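Local coordinates for oxidoreductase, short-chain dehydrogenase/reductase family (Aeromonas hydrophila subsp. hydrophila, PDB 3L6E), which is probably a nucleotide-dependent oxidoreductase of the short-chain dehydrogenase/reductase family, tentatively assigned a 3-dehydrosphinganine reductase activity in sphingolipid metabolism, at residues G4-G10 / P78-C84; L15-L19 / A204-L208; I123-G128 / D168-R172. All blocks are in the same frame, centred on the assembly; numbering follows the deposited sequence.

Contact 1: G4-G10 / P78-C84; sequences GHIIVTG and PELVLHC
Ile6 lies across Leu80, its CD1 methyl 3.5 Å from Leu80 CB while its CG2 branch rests against Leu80 CG and CD2. On the same face Val8 and Leu82 run side by side and point the same way, with Val8 CG2 4.0 Å from Leu82 CB; Leu23 of helix 14-25 covers Ile6 and Val8. The other face carries Ile7 and Val81, and there Ile7 reaches back with CD1 to 3.6 Å from Pro78 CG. Strands 5-9 and 80-84 are parallel neighbours in the middle of the Rossmann sheet of this family, in strand order 3-2-1-4-5-6-7. Ile7 is gripped on both backbone atoms: its N donates to Leu80 O, and its O accepts from Leu82 N at 2.7 Å. Thr9 N then donates to Leu82 O. Thr9 OG1 sits between its own backbone N and carbonyl carbon (chi1 62°), and from there it accepts from Cys84 N at 2.9 Å, adding a side-chain bond to the pairing next to Gly10, near a bound sulfate probably from the crystallisation liquor. At the opposite end Glu79 N donates to His5 O, while the His5 ring hydrogen-bonds Gly76 O and Ser31 OG.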
loop_
_atom_site.group_PDB
_atom_site.type_symbol
_atom_site.label_atom_id
_atom_site.label_comp_id
_atom_site.label_asym_id
_atom_site.label_seq_id
_atom_site.Cartn_x
_atom_site.Cartn_y
_atom_site.Cartn_z
ATOM N N GLY A 4 2.297 9.586 -21.825
ATOM C CA GLY A 4 3.038 8.774 -20.853
ATOM C C GLY A 4 3.109 7.319 -21.276
ATOM O O GLY A 4 2.076 6.652 -21.402
ATOM N N HIS A 5 4.323 6.823 -21.502
ATOM C CA HIS A 5 4.509 5.436 -21.923
ATOM C C HIS A 5 4.678 4.453 -20.760
ATOM O O HIS A 5 5.557 4.618 -19.904
ATOM C CB HIS A 5 5.681 5.310 -22.886
ATOM C CG HIS A 5 5.806 3.956 -23.504
ATOM N ND1 HIS A 5 7.021 3.407 -23.853
ATOM C CD2 HIS A 5 4.870 3.025 -23.803
ATOM C CE1 HIS A 5 6.823 2.207 -24.367
ATOM N NE2 HIS A 5 5.528 1.951 -24.349
ATOM N N ILE A 6 3.822 3.430 -20.753
ATOM C CA ILE A 6 3.869 2.361 -19.758
ATOM C C ILE A 6 4.052 1.023 -20.456
ATOM O O ILE A 6 3.477 0.768 -21.514
ATOM C CB ILE A 6 2.565 2.287 -18.916
ATOM C CG1 ILE A 6 2.125 3.675 -18.451
ATOM C CG2 ILE A 6 2.709 1.256 -17.731
ATOM C CD1 ILE A 6 2.994 4.276 -17.368
ATOM N N ILE A 7 4.876 0.173 -19.868
ATOM C CA ILE A 7 5.012 -1.191 -20.335
ATOM C C ILE A 7 4.323 -2.082 -19.316
ATOM O O ILE A 7 4.597 -1.980 -18.119
ATOM C CB ILE A 7 6.472 -1.598 -20.469
ATOM C CG1 ILE A 7 7.117 -0.873 -21.658
ATOM C CG2 ILE A 7 6.610 -3.123 -20.670
ATOM C CD1 ILE A 7 8.606 -1.130 -21.741
ATOM N N VAL A 8 3.480 -2.980 -19.790
ATOM C CA VAL A 8 2.828 -3.935 -18.924
ATOM C C VAL A 8 3.037 -5.343 -19.426
ATOM O O VAL A 8 2.654 -5.667 -20.523
ATOM C CB VAL A 8 1.328 -3.670 -18.826
ATOM C CG1 VAL A 8 0.677 -4.704 -17.969
ATOM C CG2 VAL A 8 1.066 -2.299 -18.290
ATOM N N THR A 9 3.652 -6.179 -18.610
ATOM C CA THR A 9 3.826 -7.570 -18.971
ATOM C C THR A 9 2.666 -8.393 -18.448
ATOM O O THR A 9 1.915 -7.941 -17.613
ATOM C CB THR A 9 5.113 -8.149 -18.425
ATOM O OG1 THR A 9 5.083 -8.095 -17.008
ATOM C CG2 THR A 9 6.286 -7.387 -18.910
ATOM N N GLY A 10 2.525 -9.603 -18.957
ATOM C CA GLY A 10 1.417 -10.453 -18.592
ATOM C C GLY A 10 0.137 -9.714 -18.855
ATOM O O GLY A 10 -0.781 -9.729 -18.052
ATOM N N PRO A 78 10.027 4.116 -21.420
ATOM C CA PRO A 78 8.896 4.065 -20.503
ATOM C C PRO A 78 9.133 4.787 -19.185
ATOM O O PRO A 78 10.265 4.833 -18.705
ATOM C CB PRO A 78 8.724 2.565 -20.234
ATOM C CG PRO A 78 10.062 1.960 -20.458
ATOM C CD PRO A 78 10.784 2.843 -21.455
ATOM N N GLU A 79 8.063 5.348 -18.623
ATOM C CA GLU A 79 8.058 5.839 -17.248
ATOM C C GLU A 79 7.797 4.704 -16.235
ATOM O O GLU A 79 8.280 4.746 -15.092
ATOM C CB GLU A 79 6.982 6.913 -17.065
ATOM C CG GLU A 79 7.042 8.057 -18.074
ATOM C CD GLU A 79 5.899 9.044 -17.901
ATOM O OE1 GLU A 79 6.083 10.242 -18.236
ATOM O OE2 GLU A 79 4.819 8.620 -17.420
ATOM N N LEU A 80 7.017 3.706 -16.642
ATOM C CA LEU A 80 6.656 2.624 -15.729
ATOM C C LEU A 80 6.714 1.288 -16.432
ATOM O O LEU A 80 6.165 1.125 -17.530
ATOM C CB LEU A 80 5.270 2.858 -15.095
ATOM C CG LEU A 80 4.534 1.710 -14.381
ATOM C CD1 LEU A 80 5.292 1.243 -13.154
ATOM C CD2 LEU A 80 3.085 2.090 -14.008
ATOM N N VAL A 81 7.429 0.352 -15.808
ATOM C CA VAL A 81 7.408 -1.038 -16.213
ATOM C C VAL A 81 6.644 -1.797 -15.139
ATOM O O VAL A 81 7.045 -1.861 -13.969
ATOM C CB VAL A 81 8.813 -1.628 -16.483
ATOM C CG1 VAL A 81 8.701 -3.111 -16.885
ATOM C CG2 VAL A 81 9.474 -0.882 -17.632
ATOM N N LEU A 82 5.500 -2.323 -15.553
ATOM C CA LEU A 82 4.609 -3.031 -14.671
ATOM C C LEU A 82 4.756 -4.493 -14.997
ATOM O O LEU A 82 4.308 -4.954 -16.046
ATOM C CB LEU A 82 3.175 -2.580 -14.902
ATOM C CG LEU A 82 2.371 -2.166 -13.677
ATOM C CD1 LEU A 82 0.911 -1.965 -14.040
ATOM C CD2 LEU A 82 2.507 -3.186 -12.581
ATOM N N HIS A 83 5.437 -5.216 -14.127
ATOM C CA HIS A 83 5.662 -6.621 -14.383
ATOM C C HIS A 83 4.628 -7.474 -13.663
ATOM O O HIS A 83 4.553 -7.476 -12.433
ATOM C CB HIS A 83 7.079 -7.054 -14.025
ATOM C CG HIS A 83 7.379 -8.467 -14.420
ATOM N ND1 HIS A 83 7.575 -9.474 -13.500
ATOM C CD2 HIS A 83 7.464 -9.049 -15.636
ATOM C CE1 HIS A 83 7.782 -10.612 -14.134
ATOM N NE2 HIS A 83 7.715 -10.382 -15.429
ATOM N N CYS A 84 3.815 -8.166 -14.450
ATOM C CA CYS A 84 2.827 -9.092 -13.934
ATOM C C CYS A 84 3.289 -10.510 -14.173
ATOM O O CYS A 84 2.941 -11.103 -15.182
ATOM C CB CYS A 84 1.483 -8.872 -14.613
ATOM S SG CYS A 84 0.772 -7.301 -14.229
#

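Contact 2: L15-L19 / A204-L208; sequences LGRAL and AAYML
Leu19 pushes one methyl, CD2, against Ala204, Met207 and Leu208 on the facing helix. Its CG stands anti to the carbonyl carbon (chi1 -71°), and the branch beyond it carries CD2 across the gap to 3.8 Å from Ala204 CA and 3.9 Å from Ala204 CB. From the next turn of helix 200-210 Leu208 comes in obliquely, its CD2 3.9 Å from the same Leu19 methyl. Met207, here selenomethionine, meets that methyl with its CB, 4.1 Å from Leu19 CD2; an extended chi2 (172°) carries the selenium close to Leu19 CD2 as well and to 4.4 Å from Leu15 CD2, one turn before Leu19. Beside this cluster the two alanines meet methyl to methyl, Ala18 CB 3.8 Å from Ala204 CB. The closest CA pair is Leu19 CA and Ala204 CA, 5.2 Å apart, where the alanine's small side chain faces the other helix; the short axes are 10.0 Å apart and cross at -56°. Both helices pack on one face of the Rossmann sheet: Leu15 and Leu19 touch Cys84 of strand 80-84, and Met207 reaches Leu176 and Pro178 of strand 171-181. Tyr206 turns instead to the second subunit, where its OH hydrogen-bonds Glu212 O. No hydrogen bond links the two segments, so this largely buried pairing rests on apolar packing.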
loop_
_atom_site.group_PDB
_atom_site.type_symbol
_atom_site.label_atom_id
_atom_site.label_comp_id
_atom_site.label_asym_id
_atom_site.label_seq_id
_atom_site.Cartn_x
_atom_site.Cartn_y
_atom_site.Cartn_z
ATOM N N LEU A 15 -5.667 -9.607 -14.484
ATOM C CA LEU A 15 -4.942 -8.546 -13.797
ATOM C C LEU A 15 -4.265 -7.581 -14.765
ATOM O O LEU A 15 -4.455 -6.365 -14.670
ATOM C CB LEU A 15 -3.888 -9.191 -12.901
ATOM C CG LEU A 15 -3.470 -8.614 -11.551
ATOM C CD1 LEU A 15 -3.372 -9.738 -10.522
ATOM C CD2 LEU A 15 -2.136 -7.892 -11.667
ATOM N N GLY A 16 -3.456 -8.120 -15.675
ATOM C CA GLY A 16 -2.795 -7.289 -16.694
ATOM C C GLY A 16 -3.751 -6.527 -17.609
ATOM O O GLY A 16 -3.474 -5.370 -17.977
ATOM N N ARG A 17 -4.867 -7.179 -17.971
ATOM C CA ARG A 17 -5.970 -6.548 -18.712
ATOM C C ARG A 17 -6.484 -5.348 -17.938
ATOM O O ARG A 17 -6.497 -4.232 -18.461
ATOM C CB ARG A 17 -7.138 -7.526 -18.931
ATOM C CG ARG A 17 -7.275 -8.170 -20.305
ATOM C CD ARG A 17 -8.693 -8.797 -20.492
ATOM N NE ARG A 17 -9.734 -8.075 -19.746
ATOM C CZ ARG A 17 -10.835 -7.530 -20.269
ATOM N NH1 ARG A 17 -11.693 -6.895 -19.487
ATOM N NH2 ARG A 17 -11.085 -7.619 -21.568
ATOM N N ALA A 18 -6.882 -5.563 -16.679
ATOM C CA ALA A 18 -7.470 -4.490 -15.874
ATOM C C ALA A 18 -6.506 -3.310 -15.691
ATOM O O ALA A 18 -6.906 -2.145 -15.754
ATOM C CB ALA A 18 -7.941 -5.024 -14.500
ATOM N N LEU A 19 -5.244 -3.621 -15.430
ATOM C CA LEU A 19 -4.235 -2.592 -15.272
ATOM C C LEU A 19 -4.042 -1.820 -16.569
ATOM O O LEU A 19 -3.900 -0.615 -16.527
ATOM C CB LEU A 19 -2.902 -3.174 -14.801
ATOM C CG LEU A 19 -2.772 -3.710 -13.365
ATOM C CD1 LEU A 19 -1.612 -4.677 -13.272
ATOM C CD2 LEU A 19 -2.613 -2.592 -12.343
ATOM N N ALA A 204 -6.491 -3.660 -9.511
ATOM C CA ALA A 204 -5.890 -2.628 -10.372
ATOM C C ALA A 204 -6.048 -1.190 -9.854
ATOM O O ALA A 204 -5.087 -0.402 -9.885
ATOM C CB ALA A 204 -6.445 -2.729 -11.814
ATOM N N ALA A 205 -7.251 -0.872 -9.382
ATOM C CA ALA A 205 -7.600 0.486 -8.955
ATOM C C ALA A 205 -6.795 0.927 -7.747
ATOM O O ALA A 205 -6.316 2.072 -7.707
ATOM C CB ALA A 205 -9.127 0.623 -8.708
ATOM N N TYR A 206 -6.637 0.027 -6.767
ATOM C CA TYR A 206 -5.718 0.273 -5.651
ATOM C C TYR A 206 -4.286 0.460 -6.118
ATOM O O TYR A 206 -3.601 1.356 -5.650
ATOM C CB TYR A 206 -5.712 -0.881 -4.641
ATOM C CG TYR A 206 -6.882 -0.878 -3.694
ATOM C CD1 TYR A 206 -7.176 0.247 -2.918
ATOM C CD2 TYR A 206 -7.702 -1.992 -3.584
ATOM C CE1 TYR A 206 -8.267 0.244 -2.054
ATOM C CE2 TYR A 206 -8.766 -2.002 -2.725
ATOM C CZ TYR A 206 -9.039 -0.895 -1.960
ATOM O OH TYR A 206 -10.124 -0.938 -1.114
HETATM N N MSE A 207 -3.850 -0.423 -7.014
HETATM C CA MSE A 207 -2.476 -0.457 -7.508
HETATM C C MSE A 207 -2.140 0.825 -8.291
HETATM O O MSE A 207 -1.100 1.442 -8.060
HETATM C CB MSE A 207 -2.235 -1.707 -8.369
HETATM C CG MSE A 207 -2.321 -3.024 -7.602
HETATM SE SE MSE A 207 -2.257 -4.648 -8.732
HETATM C CE MSE A 207 -0.380 -4.736 -9.063
ATOM N N LEU A 208 -3.034 1.222 -9.188
ATOM C CA LEU A 208 -2.824 2.419 -9.997
ATOM C C LEU A 208 -2.909 3.703 -9.175
ATOM O O LEU A 208 -2.176 4.649 -9.436
ATOM C CB LEU A 208 -3.793 2.482 -11.174
ATOM C CG LEU A 208 -3.720 1.341 -12.188
ATOM C CD1 LEU A 208 -4.835 1.486 -13.218
ATOM C CD2 LEU A 208 -2.371 1.236 -12.851
#

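Contact 3: I123-G128 / D168-R172; sequences IGERGG and DSPLR. Unlike the reference sequence in segment 123-128: Glu125 (reference Asp), Arg126 (reference Lys). Unlike the reference sequence in segment 168-172: Asp168 (reference Gly).
This is a loop-to-strand contact at the N-terminal ends of two neighbouring interior strands of the Rossmann sheet, where the glycine-rich turn after helix 98-123 meets the start of strand 171-181 and parallel pairing begins. Arg172 N donates to Gly128 O at 2.9 Å, with an N-H...O angle of 169°. One step earlier, Gly128 N makes a weak, longer bond of 3.3 Å to Pro170 O. The Pro170 ring fits into the turn: its CG lies 3.2 Å from Glu125 O and its CB 3.4 Å from Gly127 CA. At Gly127 and Gly128 the backbone has positive phi. Leu171, with CG anti to its backbone nitrogen (chi1 179°), spreads its two methyls over the turn: CD2 lies 3.9 Å from Gly124 CA, while the Leu171 and Ile123 side chains cross at about a right angle, CD1 to CD1 4.0 Å. Ile123 also touches Pro78, whose carbonyl receives a weak hydrogen bond from Arg126 NH1. Further along, Arg172 bonds through its backbone to Leu130, and its side chain packs on Asn227 of the second subunit, so the contact opens the pairing of strands 128-137 and 171-181 just after helix 98-123, with the second subunit alongside Arg172.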
loop_
_atom_site.group_PDB
_atom_site.type_symbol
_atom_site.label_atom_id
_atom_site.label_comp_id
_atom_site.label_asym_id
_atom_site.label_seq_id
_atom_site.Cartn_x
_atom_site.Cartn_y
_atom_site.Cartn_z
ATOM N N ILE A 123 16.239 2.346 -18.263
ATOM C CA ILE A 123 15.864 3.556 -17.543
ATOM C C ILE A 123 16.526 3.706 -16.164
ATOM O O ILE A 123 16.094 4.512 -15.342
ATOM C CB ILE A 123 14.310 3.744 -17.480
ATOM C CG1 ILE A 123 13.617 2.552 -16.790
ATOM C CG2 ILE A 123 13.738 3.946 -18.874
ATOM C CD1 ILE A 123 12.136 2.839 -16.377
ATOM N N GLY A 124 17.591 2.950 -15.926
ATOM C CA GLY A 124 18.330 3.051 -14.661
ATOM C C GLY A 124 18.936 4.427 -14.419
ATOM O O GLY A 124 18.962 4.912 -13.295
ATOM N N GLU A 125 19.408 5.072 -15.475
ATOM C CA GLU A 125 19.991 6.408 -15.320
ATOM C C GLU A 125 18.967 7.531 -15.427
ATOM O O GLU A 125 19.052 8.522 -14.714
ATOM C CB GLU A 125 21.151 6.620 -16.292
ATOM C CG GLU A 125 22.303 5.658 -16.027
ATOM C CD GLU A 125 23.659 6.271 -16.281
ATOM O OE1 GLU A 125 23.916 7.392 -15.777
ATOM O OE2 GLU A 125 24.479 5.625 -16.973
ATOM N N ARG A 126 17.986 7.355 -16.305
ATOM C CA ARG A 126 16.962 8.366 -16.537
ATOM C C ARG A 126 15.954 8.445 -15.385
ATOM O O ARG A 126 15.422 9.515 -15.080
ATOM C CB ARG A 126 16.259 8.072 -17.853
ATOM C CG ARG A 126 15.287 9.132 -18.287
ATOM C CD ARG A 126 14.708 8.771 -19.623
ATOM N NE ARG A 126 13.382 9.347 -19.787
ATOM C CZ ARG A 126 12.257 8.714 -19.489
ATOM N NH1 ARG A 126 12.293 7.471 -19.020
ATOM N NH2 ARG A 126 11.092 9.322 -19.662
ATOM N N GLY A 127 15.707 7.316 -14.735
ATOM C CA GLY A 127 14.740 7.271 -13.655
ATOM C C GLY A 127 13.416 6.743 -14.145
ATOM O O GLY A 127 13.248 6.511 -15.339
ATOM N N GLY A 128 12.478 6.565 -13.218
ATOM C CA GLY A 128 11.188 5.945 -13.504
ATOM C C GLY A 128 10.841 4.861 -12.502
ATOM O O GLY A 128 11.443 4.782 -11.432
ATOM N N ASP A 168 19.548 5.331 -4.120
ATOM C CA ASP A 168 20.177 6.560 -4.644
ATOM C C ASP A 168 20.178 6.656 -6.172
ATOM O O ASP A 168 20.742 7.599 -6.740
ATOM C CB ASP A 168 21.620 6.703 -4.135
ATOM C CG ASP A 168 21.718 6.651 -2.629
ATOM O OD1 ASP A 168 21.078 7.489 -1.965
ATOM O OD2 ASP A 168 22.452 5.779 -2.112
ATOM N N SER A 169 19.569 5.674 -6.829
ATOM C CA SER A 169 19.435 5.670 -8.281
ATOM C C SER A 169 18.011 6.094 -8.611
ATOM O O SER A 169 17.070 5.684 -7.931
ATOM C CB SER A 169 19.753 4.280 -8.849
ATOM O OG SER A 169 19.291 4.119 -10.179
ATOM N N PRO A 170 17.843 6.924 -9.657
ATOM C CA PRO A 170 16.519 7.470 -9.960
ATOM C C PRO A 170 15.456 6.410 -10.281
ATOM O O PRO A 170 14.278 6.741 -10.421
ATOM C CB PRO A 170 16.778 8.374 -11.172
ATOM C CG PRO A 170 18.065 7.869 -11.761
ATOM C CD PRO A 170 18.871 7.411 -10.597
ATOM N N LEU A 171 15.859 5.151 -10.391
ATOM C CA LEU A 171 14.889 4.096 -10.683
ATOM C C LEU A 171 14.293 3.554 -9.383
ATOM O O LEU A 171 15.024 3.141 -8.479
ATOM C CB LEU A 171 15.527 2.997 -11.537
ATOM C CG LEU A 171 14.739 1.751 -11.960
ATOM C CD1 LEU A 171 13.426 2.097 -12.644
ATOM C CD2 LEU A 171 15.614 0.912 -12.877
ATOM N N ARG A 172 12.969 3.593 -9.284
ATOM C CA ARG A 172 12.268 3.220 -8.049
ATOM C C ARG A 172 11.679 1.822 -8.173
ATOM O O ARG A 172 11.064 1.519 -9.180
ATOM C CB ARG A 172 11.142 4.221 -7.757
ATOM C CG ARG A 172 11.612 5.553 -7.207
ATOM C CD ARG A 172 10.566 6.663 -7.365
ATOM N NE ARG A 172 11.176 7.976 -7.117
ATOM C CZ ARG A 172 10.598 9.153 -7.359
ATOM N NH1 ARG A 172 9.370 9.222 -7.868
ATOM N NH2 ARG A 172 11.250 10.277 -7.088
#

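Overall arrangement
From the N terminus, strand 5-9 leads straight into helix 14-25, so contacts 1 and 2 start next to each other. Contact 1 closes first, at 78-84, bringing the first and fourth strands together at the middle of the sheet. Contact 3 opens later, at 123-128, and closes at 168-172, where strands 128-137 and 171-181 begin to pair; it follows contact 1 in series. Contact 2 closes last, at 204-208, joining helices 14-25 and 200-210: its loop crosses that of contact 1 and encloses contact 3 entirely. Contacts 1 and 2 touch where Leu82 and Cys84 pack on Leu19; contacts 1 and 3 meet through Pro78. Contacts 2 and 3 do not touch, their nearest atoms about 12 Å apart, yet both reach the second subunit.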